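Alpha,alpha-trehalose-phosphate synthase (UDP-forming) (Burkholderia multivorans, PDB 5UOF) belongs to glycosyltransferase family 20 and has the two-domain GT-B fold. Local coordinates at residues V138-R151 with D180-T192. Sequence-based numbering, arbitrary orientation.
Sequences VHDYHLLPFAHALR and DELVKFMCAYDVT. With EDO (1,2-ethanediol), chain I.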
ATOM      1  N   VAL A 138      -5.038  -6.505  25.951  1.00 15.57           N
ATOM      2  CA  VAL A 138      -5.028  -5.142  25.417  1.00 18.07           C
ATOM      3  C   VAL A 138      -5.646  -5.133  24.025  1.00 14.89           C
ATOM      4  O   VAL A 138      -5.322  -5.984  23.185  1.00 17.35           O
ATOM      5  CB  VAL A 138      -3.589  -4.593  25.374  1.00 14.83           C
ATOM      6  CG1 VAL A 138      -3.571  -3.158  24.844  1.00 17.27           C
ATOM      7  CG2 VAL A 138      -2.944  -4.686  26.760  1.00 16.09           C
ATOM      8  N   HIS A 139      -6.497  -4.142  23.749  1.00 15.80           N
ATOM      9  CA  HIS A 139      -7.254  -4.099  22.502  1.00 15.59           C
ATOM     10  C   HIS A 139      -6.885  -2.908  21.635  1.00 15.28           C
ATOM     11  O   HIS A 139      -7.052  -1.755  22.044  1.00 15.78           O
ATOM     12  CB  HIS A 139      -8.753  -4.105  22.786  1.00 17.84           C
ATOM     13  CG  HIS A 139      -9.227  -5.436  23.248  1.00 16.07           C
ATOM     14  ND1 HIS A 139      -9.744  -6.376  22.378  1.00 17.86           N
ATOM     15  CD2 HIS A 139      -9.161  -6.031  24.461  1.00 17.10           C
ATOM     16  CE1 HIS A 139     -10.021  -7.478  23.052  1.00 16.00           C
ATOM     17  NE2 HIS A 139      -9.671  -7.296  24.315  1.00 17.77           N
ATOM     18  N   ASP A 140      -6.378  -3.216  20.439  1.00 12.63           N
ATOM     19  CA  ASP A 140      -6.346  -2.360  19.256  1.00 14.97           C
ATOM     20  C   ASP A 140      -5.244  -1.304  19.241  1.00 16.64           C
ATOM     21  O   ASP A 140      -4.484  -1.139  20.203  1.00 13.60           O
ATOM     22  CB  ASP A 140      -7.701  -1.689  19.038  1.00 15.11           C
ATOM     23  CG  ASP A 140      -8.077  -1.619  17.559  1.00 16.26           C
ATOM     24  OD1 ASP A 140      -7.344  -2.216  16.727  1.00 14.04           O
ATOM     25  OD2 ASP A 140      -9.085  -0.963  17.215  1.00 16.72           O
ATOM     26  N   TYR A 141      -5.178  -0.578  18.122  1.00 11.57           N
ATOM     27  CA  TYR A 141      -3.962   0.120  17.726  1.00 11.26           C
ATOM     28  C   TYR A 141      -3.638   1.339  18.590  1.00 12.00           C
ATOM     29  O   TYR A 141      -2.471   1.751  18.621  1.00 17.86           O
ATOM     30  CB  TYR A 141      -4.068   0.513  16.243  1.00 10.83           C
ATOM     31  CG  TYR A 141      -5.195   1.472  15.931  1.00 11.19           C
ATOM     32  CD1 TYR A 141      -6.504   1.017  15.762  1.00 11.43           C
ATOM     33  CD2 TYR A 141      -4.953   2.837  15.826  1.00 11.45           C
ATOM     34  CE1 TYR A 141      -7.530   1.904  15.499  1.00 14.76           C
ATOM     35  CE2 TYR A 141      -5.968   3.727  15.555  1.00 11.95           C
ATOM     36  CZ  TYR A 141      -7.255   3.256  15.394  1.00 13.14           C
ATOM     37  OH  TYR A 141      -8.266   4.152  15.133  1.00 19.88           O
ATOM     38  N   HIS A 142      -4.625   1.943  19.267  1.00 12.50           N
ATOM     39  CA  HIS A 142      -4.312   3.079  20.134  1.00 15.76           C
ATOM     40  C   HIS A 142      -3.438   2.664  21.302  1.00 19.81           C
ATOM     41  O   HIS A 142      -2.779   3.520  21.908  1.00 17.72           O
ATOM     42  CB  HIS A 142      -5.586   3.725  20.702  1.00 14.45           C
ATOM     43  CG  HIS A 142      -6.506   4.312  19.670  1.00 16.54           C
ATOM     44  ND1 HIS A 142      -6.235   5.496  19.018  1.00 25.01           N
ATOM     45  CD2 HIS A 142      -7.711   3.900  19.215  1.00 21.69           C
ATOM     46  CE1 HIS A 142      -7.225   5.779  18.190  1.00 21.75           C
ATOM     47  NE2 HIS A 142      -8.133   4.824  18.290  1.00 25.79           N
ATOM     48  N   LEU A 143      -3.445   1.373  21.645  1.00 17.90           N
ATOM     49  CA  LEU A 143      -2.760   0.859  22.827  1.00 19.17           C
ATOM     50  C   LEU A 143      -1.644  -0.105  22.456  1.00 17.41           C
ATOM     51  O   LEU A 143      -1.211  -0.899  23.289  1.00 16.82           O
ATOM     52  CB  LEU A 143      -3.760   0.167  23.756  1.00 18.26           C
ATOM     53  CG  LEU A 143      -4.779   1.069  24.437  1.00 19.22           C
ATOM     54  CD1 LEU A 143      -5.966   0.260  24.958  1.00 20.12           C
ATOM     55  CD2 LEU A 143      -4.096   1.844  25.551  1.00 20.53           C
ATOM     56  N   LEU A 144      -1.199  -0.082  21.205  1.00 13.16           N
ATOM     57  CA  LEU A 144      -0.115  -0.971  20.792  1.00 16.48           C
ATOM     58  C   LEU A 144       1.110  -0.948  21.713  1.00 22.78           C
ATOM     59  O   LEU A 144       1.606  -2.034  22.060  1.00 22.24           O
ATOM     60  CB  LEU A 144       0.227  -0.636  19.335  1.00 19.40           C
ATOM     61  CG  LEU A 144       1.111  -1.633  18.605  1.00 26.41           C
ATOM     62  CD1 LEU A 144       0.731  -1.630  17.151  1.00 22.32           C
ATOM     63  CD2 LEU A 144       2.565  -1.233  18.788  1.00 26.34           C
ATOM     64  N   PRO A 145       1.635   0.198  22.161  1.00 18.99           N
ATOM     65  CA  PRO A 145       2.823   0.176  23.029  1.00 17.24           C
ATOM     66  C   PRO A 145       2.550  -0.215  24.477  1.00 14.38           C
ATOM     67  O   PRO A 145       3.467  -0.140  25.304  1.00 18.76           O
ATOM     68  CB  PRO A 145       3.336   1.628  22.962  1.00 19.14           C
ATOM     69  CG  PRO A 145       2.550   2.309  21.886  1.00 17.16           C
ATOM     70  CD  PRO A 145       1.251   1.576  21.815  1.00 17.87           C
ATOM     71  N   PHE A 146       1.336  -0.653  24.811  1.00 14.92           N
ATOM     72  CA  PHE A 146       0.951  -0.768  26.220  1.00 15.33           C
ATOM     73  C   PHE A 146       1.751  -1.852  26.943  1.00 18.23           C
ATOM     74  O   PHE A 146       2.214  -1.636  28.071  1.00 17.32           O
ATOM     75  CB  PHE A 146      -0.552  -1.035  26.319  1.00 15.35           C
ATOM     76  CG  PHE A 146      -1.130  -0.780  27.694  1.00 22.93           C
ATOM     77  CD1 PHE A 146      -1.495   0.502  28.086  1.00 16.92           C
ATOM     78  CD2 PHE A 146      -1.340  -1.829  28.573  1.00 16.98           C
ATOM     79  CE1 PHE A 146      -2.046   0.735  29.341  1.00 20.71           C
ATOM     80  CE2 PHE A 146      -1.893  -1.605  29.821  1.00 18.86           C
ATOM     81  CZ  PHE A 146      -2.247  -0.323  30.205  1.00 20.25           C
ATOM     82  N   ALA A 147       1.901  -3.038  26.333  1.00 16.92           N
ATOM     83  CA  ALA A 147       2.687  -4.096  26.970  1.00 21.33           C
ATOM     84  C   ALA A 147       4.128  -3.673  27.186  1.00 19.99           C
ATOM     85  O   ALA A 147       4.710  -3.965  28.234  1.00 20.65           O
ATOM     86  CB  ALA A 147       2.666  -5.377  26.146  1.00 20.62           C
ATOM     87  N   HIS A 148       4.732  -3.008  26.202  1.00 15.87           N
ATOM     88  CA  HIS A 148       6.121  -2.596  26.361  1.00 16.38           C
ATOM     89  C   HIS A 148       6.268  -1.667  27.560  1.00 20.17           C
ATOM     90  O   HIS A 148       7.211  -1.801  28.349  1.00 22.15           O
ATOM     91  CB  HIS A 148       6.620  -1.934  25.070  1.00 17.95           C
ATOM     92  CG  HIS A 148       8.075  -1.591  25.109  1.00 24.92           C
ATOM     93  ND1 HIS A 148       8.536  -0.353  25.501  1.00 25.67           N
ATOM     94  CD2 HIS A 148       9.173  -2.341  24.858  1.00 24.00           C
ATOM     95  CE1 HIS A 148       9.855  -0.345  25.461  1.00 24.43           C
ATOM     96  NE2 HIS A 148      10.267  -1.540  25.078  1.00 23.73           N
ATOM     97  N   ALA A 149       5.316  -0.752  27.739  1.00 20.75           N
ATOM     98  CA  ALA A 149       5.351   0.140  28.893  1.00 18.44           C
ATOM     99  C   ALA A 149       5.197  -0.643  30.193  1.00 21.51           C
ATOM    100  O   ALA A 149       5.883  -0.357  31.182  1.00 20.94           O
ATOM    101  CB  ALA A 149       4.261   1.201  28.760  1.00 21.20           C
ATOM    102  N   LEU A 150       4.314  -1.647  30.201  1.00 20.15           N
ATOM    103  CA  LEU A 150       4.174  -2.489  31.389  1.00 22.38           C
ATOM    104  C   LEU A 150       5.463  -3.258  31.678  1.00 22.18           C
ATOM    105  O   LEU A 150       5.880  -3.370  32.840  1.00 25.39           O
ATOM    106  CB  LEU A 150       2.998  -3.455  31.215  1.00 19.41           C
ATOM    107  CG  LEU A 150       1.584  -2.869  31.291  1.00 25.60           C
ATOM    108  CD1 LEU A 150       0.544  -3.924  30.960  1.00 21.43           C
ATOM    109  CD2 LEU A 150       1.291  -2.269  32.668  1.00 21.45           C
ATOM    110  N   ARG A 151       6.115  -3.788  30.634  1.00 20.23           N
ATOM    111  CA  ARG A 151       7.372  -4.504  30.844  1.00 21.11           C
ATOM    112  C   ARG A 151       8.413  -3.590  31.480  1.00 22.11           C
ATOM    113  O   ARG A 151       9.132  -4.002  32.396  1.00 27.74           O
ATOM    114  CB  ARG A 151       7.908  -5.080  29.536  1.00 23.35           C
ATOM    115  CG  ARG A 151       6.968  -6.020  28.795  1.00 20.55           C
ATOM    116  CD  ARG A 151       6.606  -7.256  29.618  1.00 19.68           C
ATOM    117  NE  ARG A 151       5.792  -8.150  28.794  1.00 19.03           N
ATOM    118  CZ  ARG A 151       5.009  -9.118  29.259  1.00 22.39           C
ATOM    119  NH1 ARG A 151       4.912  -9.342  30.567  1.00 21.61           N
ATOM    120  NH2 ARG A 151       4.314  -9.862  28.404  1.00 21.34           N
ATOM    121  N   ASP A 180       9.900  -0.076  12.930  1.00 12.13           N
ATOM    122  CA  ASP A 180      10.723  -1.029  13.673  1.00 17.88           C
ATOM    123  C   ASP A 180      10.402  -0.994  15.163  1.00 16.89           C
ATOM    124  O   ASP A 180      10.300  -2.044  15.809  1.00 16.27           O
ATOM    125  CB  ASP A 180      12.212  -0.756  13.452  1.00 17.16           C
ATOM    126  CG  ASP A 180      13.101  -1.683  14.279  1.00 24.36           C
ATOM    127  OD1 ASP A 180      13.250  -2.864  13.896  1.00 23.66           O
ATOM    128  OD2 ASP A 180      13.640  -1.240  15.322  1.00 25.15           O
ATOM    129  N   GLU A 181      10.228   0.203  15.726  1.00 17.21           N
ATOM    130  CA  GLU A 181       9.915   0.304  17.149  1.00 17.45           C
ATOM    131  C   GLU A 181       8.514  -0.223  17.450  1.00 20.70           C
ATOM    132  O   GLU A 181       8.289  -0.833  18.504  1.00 20.02           O
ATOM    133  CB  GLU A 181      10.061   1.752  17.607  1.00 20.67           C
ATOM    134  CG  GLU A 181       9.941   1.937  19.113  1.00 25.28           C
ATOM    135  CD  GLU A 181      10.371   3.316  19.566  1.00 28.42           C
ATOM    136  OE1 GLU A 181      11.127   3.410  20.558  1.00 33.36           O
ATOM    137  OE2 GLU A 181       9.951   4.304  18.936  1.00 20.37           O
ATOM    138  N   LEU A 182       7.557   0.016  16.546  1.00 15.49           N
ATOM    139  CA  LEU A 182       6.215  -0.523  16.748  1.00 15.20           C
ATOM    140  C   LEU A 182       6.241  -2.040  16.797  1.00 17.56           C
ATOM    141  O   LEU A 182       5.554  -2.657  17.625  1.00 14.66           O
ATOM    142  CB  LEU A 182       5.272  -0.050  15.648  1.00 19.00           C
ATOM    143  CG  LEU A 182       4.991   1.453  15.636  1.00 26.20           C
ATOM    144  CD1 LEU A 182       4.105   1.793  14.482  1.00 26.01           C
ATOM    145  CD2 LEU A 182       4.350   1.895  16.937  1.00 20.34           C
ATOM    146  N   VAL A 183       7.017  -2.666  15.908  1.00 16.47           N
ATOM    147  CA  VAL A 183       7.077  -4.122  15.905  1.00 18.56           C
ATOM    148  C   VAL A 183       7.770  -4.629  17.168  1.00 16.18           C
ATOM    149  O   VAL A 183       7.360  -5.644  17.747  1.00 15.61           O
ATOM    150  CB  VAL A 183       7.748  -4.621  14.612  1.00 15.31           C
ATOM    151  CG1 VAL A 183       8.114  -6.083  14.732  1.00 16.06           C
ATOM    152  CG2 VAL A 183       6.812  -4.399  13.409  1.00 14.07           C
ATOM    153  N   LYS A 184       8.799  -3.914  17.644  1.00 16.80           N
ATOM    154  CA  LYS A 184       9.369  -4.242  18.951  1.00 17.03           C
ATOM    155  C   LYS A 184       8.307  -4.193  20.050  1.00 20.27           C
ATOM    156  O   LYS A 184       8.244  -5.089  20.902  1.00 20.10           O
ATOM    157  CB  LYS A 184      10.523  -3.296  19.288  1.00 18.76           C
ATOM    158  CG  LYS A 184      11.167  -3.599  20.648  1.00 19.53           C
ATOM    159  CD  LYS A 184      12.300  -2.619  20.982  1.00 26.14           C
ATOM    160  CE  LYS A 184      11.767  -1.208  21.153  1.00 31.74           C
ATOM    161  NZ  LYS A 184      12.821  -0.245  21.581  1.00 38.65           N
ATOM    162  N   PHE A 185       7.466  -3.153  20.051  1.00 19.38           N
ATOM    163  CA  PHE A 185       6.374  -3.077  21.023  1.00 16.93           C
ATOM    164  C   PHE A 185       5.466  -4.294  20.933  1.00 17.15           C
ATOM    165  O   PHE A 185       5.044  -4.853  21.959  1.00 19.11           O
ATOM    166  CB  PHE A 185       5.548  -1.815  20.794  1.00 19.71           C
ATOM    167  CG  PHE A 185       6.290  -0.537  21.055  1.00 20.80           C
ATOM    168  CD1 PHE A 185       7.408  -0.509  21.876  1.00 24.65           C
ATOM    169  CD2 PHE A 185       5.839   0.648  20.497  1.00 20.46           C
ATOM    170  CE1 PHE A 185       8.076   0.679  22.119  1.00 27.29           C
ATOM    171  CE2 PHE A 185       6.505   1.840  20.732  1.00 17.91           C
ATOM    172  CZ  PHE A 185       7.622   1.855  21.544  1.00 20.31           C
ATOM    173  N   MET A 186       5.154  -4.719  19.712  1.00 16.37           N
ATOM    174  CA  MET A 186       4.264  -5.853  19.523  1.00 14.46           C
ATOM    175  C   MET A 186       4.884  -7.133  20.041  1.00 15.22           C
ATOM    176  O   MET A 186       4.162  -8.034  20.479  1.00 18.87           O
ATOM    177  CB  MET A 186       3.905  -5.973  18.045  1.00 14.08           C
ATOM    178  CG  MET A 186       3.085  -4.782  17.605  1.00 14.14           C
ATOM    179  SD  MET A 186       2.648  -4.748  15.872  1.00 18.49           S
ATOM    180  CE  MET A 186       1.512  -6.147  15.777  1.00 19.58           C
ATOM    181  N   CYS A 187       6.207  -7.230  20.025  1.00 14.73           N
ATOM    182  CA  CYS A 187       6.863  -8.400  20.594  1.00 16.28           C
ATOM    183  C   CYS A 187       6.955  -8.360  22.115  1.00 19.21           C
ATOM    184  O   CYS A 187       7.453  -9.322  22.699  1.00 20.49           O
ATOM    185  CB  CYS A 187       8.261  -8.569  19.997  1.00 16.54           C
ATOM    186  SG  CYS A 187       8.193  -8.929  18.232  1.00 18.21           S
ATOM    187  N   ALA A 188       6.495  -7.292  22.767  1.00 15.10           N
ATOM    188  CA  ALA A 188       6.414  -7.299  24.225  1.00 16.28           C
ATOM    189  C   ALA A 188       5.247  -8.134  24.741  1.00 17.75           C
ATOM    190  O   ALA A 188       5.249  -8.519  25.917  1.00 20.56           O
ATOM    191  CB  ALA A 188       6.306  -5.865  24.751  1.00 16.66           C
ATOM    192  N   TYR A 189       4.263  -8.417  23.887  1.00 16.75           N
ATOM    193  CA  TYR A 189       3.144  -9.289  24.223  1.00 22.47           C
ATOM    194  C   TYR A 189       3.552 -10.757  24.167  1.00 25.27           C
ATOM    195  O   TYR A 189       4.364 -11.165  23.334  1.00 20.56           O
ATOM    196  CB  TYR A 189       1.972  -9.049  23.257  1.00 14.50           C
ATOM    197  CG  TYR A 189       1.407  -7.654  23.366  1.00 14.35           C
ATOM    198  CD1 TYR A 189       0.475  -7.346  24.353  1.00 17.81           C
ATOM    199  CD2 TYR A 189       1.817  -6.635  22.493  1.00 16.73           C
ATOM    200  CE1 TYR A 189      -0.044  -6.068  24.481  1.00 16.67           C
ATOM    201  CE2 TYR A 189       1.312  -5.345  22.621  1.00 18.61           C
ATOM    202  CZ  TYR A 189       0.388  -5.067  23.625  1.00 19.73           C
ATOM    203  OH  TYR A 189      -0.121  -3.795  23.779  1.00 16.99           O
ATOM    204  N   ASP A 190       2.972 -11.561  25.068  1.00 17.50           N
ATOM    205  CA  ASP A 190       3.124 -13.007  24.957  1.00 17.35           C
ATOM    206  C   ASP A 190       2.252 -13.579  23.853  1.00 19.20           C
ATOM    207  O   ASP A 190       2.596 -14.614  23.272  1.00 21.73           O
ATOM    208  CB  ASP A 190       2.779 -13.682  26.280  1.00 18.42           C
ATOM    209  CG  ASP A 190       3.609 -13.152  27.405  1.00 21.84           C
ATOM    210  OD1 ASP A 190       4.827 -13.425  27.409  1.00 24.47           O
ATOM    211  OD2 ASP A 190       3.050 -12.420  28.244  1.00 25.60           O
ATOM    212  N   VAL A 191       1.127 -12.929  23.566  1.00 19.24           N
ATOM    213  CA  VAL A 191       0.230 -13.320  22.487  1.00 19.55           C
ATOM    214  C   VAL A 191      -0.107 -12.076  21.677  1.00 19.73           C
ATOM    215  O   VAL A 191      -0.541 -11.060  22.237  1.00 16.71           O
ATOM    216  CB  VAL A 191      -1.061 -13.977  23.014  1.00 16.22           C
ATOM    217  CG1 VAL A 191      -1.950 -14.423  21.843  1.00 17.08           C
ATOM    218  CG2 VAL A 191      -0.749 -15.159  23.954  1.00 21.60           C
ATOM    219  N   THR A 192       0.109 -12.145  20.367  1.00 17.38           N
ATOM    220  CA  THR A 192      -0.244 -11.070  19.446  0.57 16.90           C
ATOM    221  C   THR A 192      -1.253 -11.631  18.453  1.00 18.71           C
ATOM    222  O   THR A 192      -0.899 -12.461  17.608  1.00 17.86           O
ATOM    223  CB  THR A 192       1.002 -10.525  18.750  0.57 17.59           C
ATOM    224  OG1 THR A 192       1.931 -10.075  19.747  0.57 19.47           O
ATOM    225  CG2 THR A 192       0.649  -9.365  17.860  0.57 14.66           C
TER
HETATM  226  C1  EDO I 507       5.175   3.141  25.625  1.00 30.42           C
HETATM  227  O1  EDO I 507       5.597   4.423  26.083  1.00 38.85           O
HETATM  228  C2  EDO I 507       6.393   2.292  25.304  1.00 26.46           C
HETATM  229  O2  EDO I 507       7.044   1.870  26.509  1.00 28.45           O
HETATM  230  O   HOH W   1       3.660  -3.057  23.627  1.00 18.19           O
HETATM  231  O   HOH W   2      12.968  -1.910  24.600  1.00 39.46           O
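Y189 lays its ring beneath the start of helix 146-152, a worked example of a buried tyrosine whose hydroxyl bonds both L144 O and A147 N at the turn where a helix begins. The A147 methyl sits over one ring face, CB 3.3 Å from CE1, a close CH-pi contact. The hydroxyl gives its hydrogen to L144 O (OH to O 3.0 Å), approaching from above the carbonyl plane, and weakly accepts the A147 N-H. Beside it, water 1 ties L144 O and H148 N to F185 O.

With CG anti to the backbone N (chi1 -167°), L144 sends CD2 against F185 CB at 3.6 Å, while CD1 meets M186 SD. P145 CB covers one face of the F185 ring; H148 meets that ring obliquely, planes 46° apart, and its ND1 shares a hydrogen bond with O2 of 1,2-ethanediol.

R151, bent at chi2 (-61°), grips A188 O, which lies in the guanidinium plane, side-on through NE and NH2, each 3.0 Å away. NH2 also forms a salt bridge to D190 OD2, whose carboxylate binds R226 through OD1.

In this Rossmann-like GT-B domain, the contact joins two helix-bearing connections of three adjacent parallel strands, 135-139, 159-162 and 191-194, in the larger mixed sheet: A147 and Y189 both touch I159 of the middle strand, while helix 109-127 packs on L144, P145 and F185.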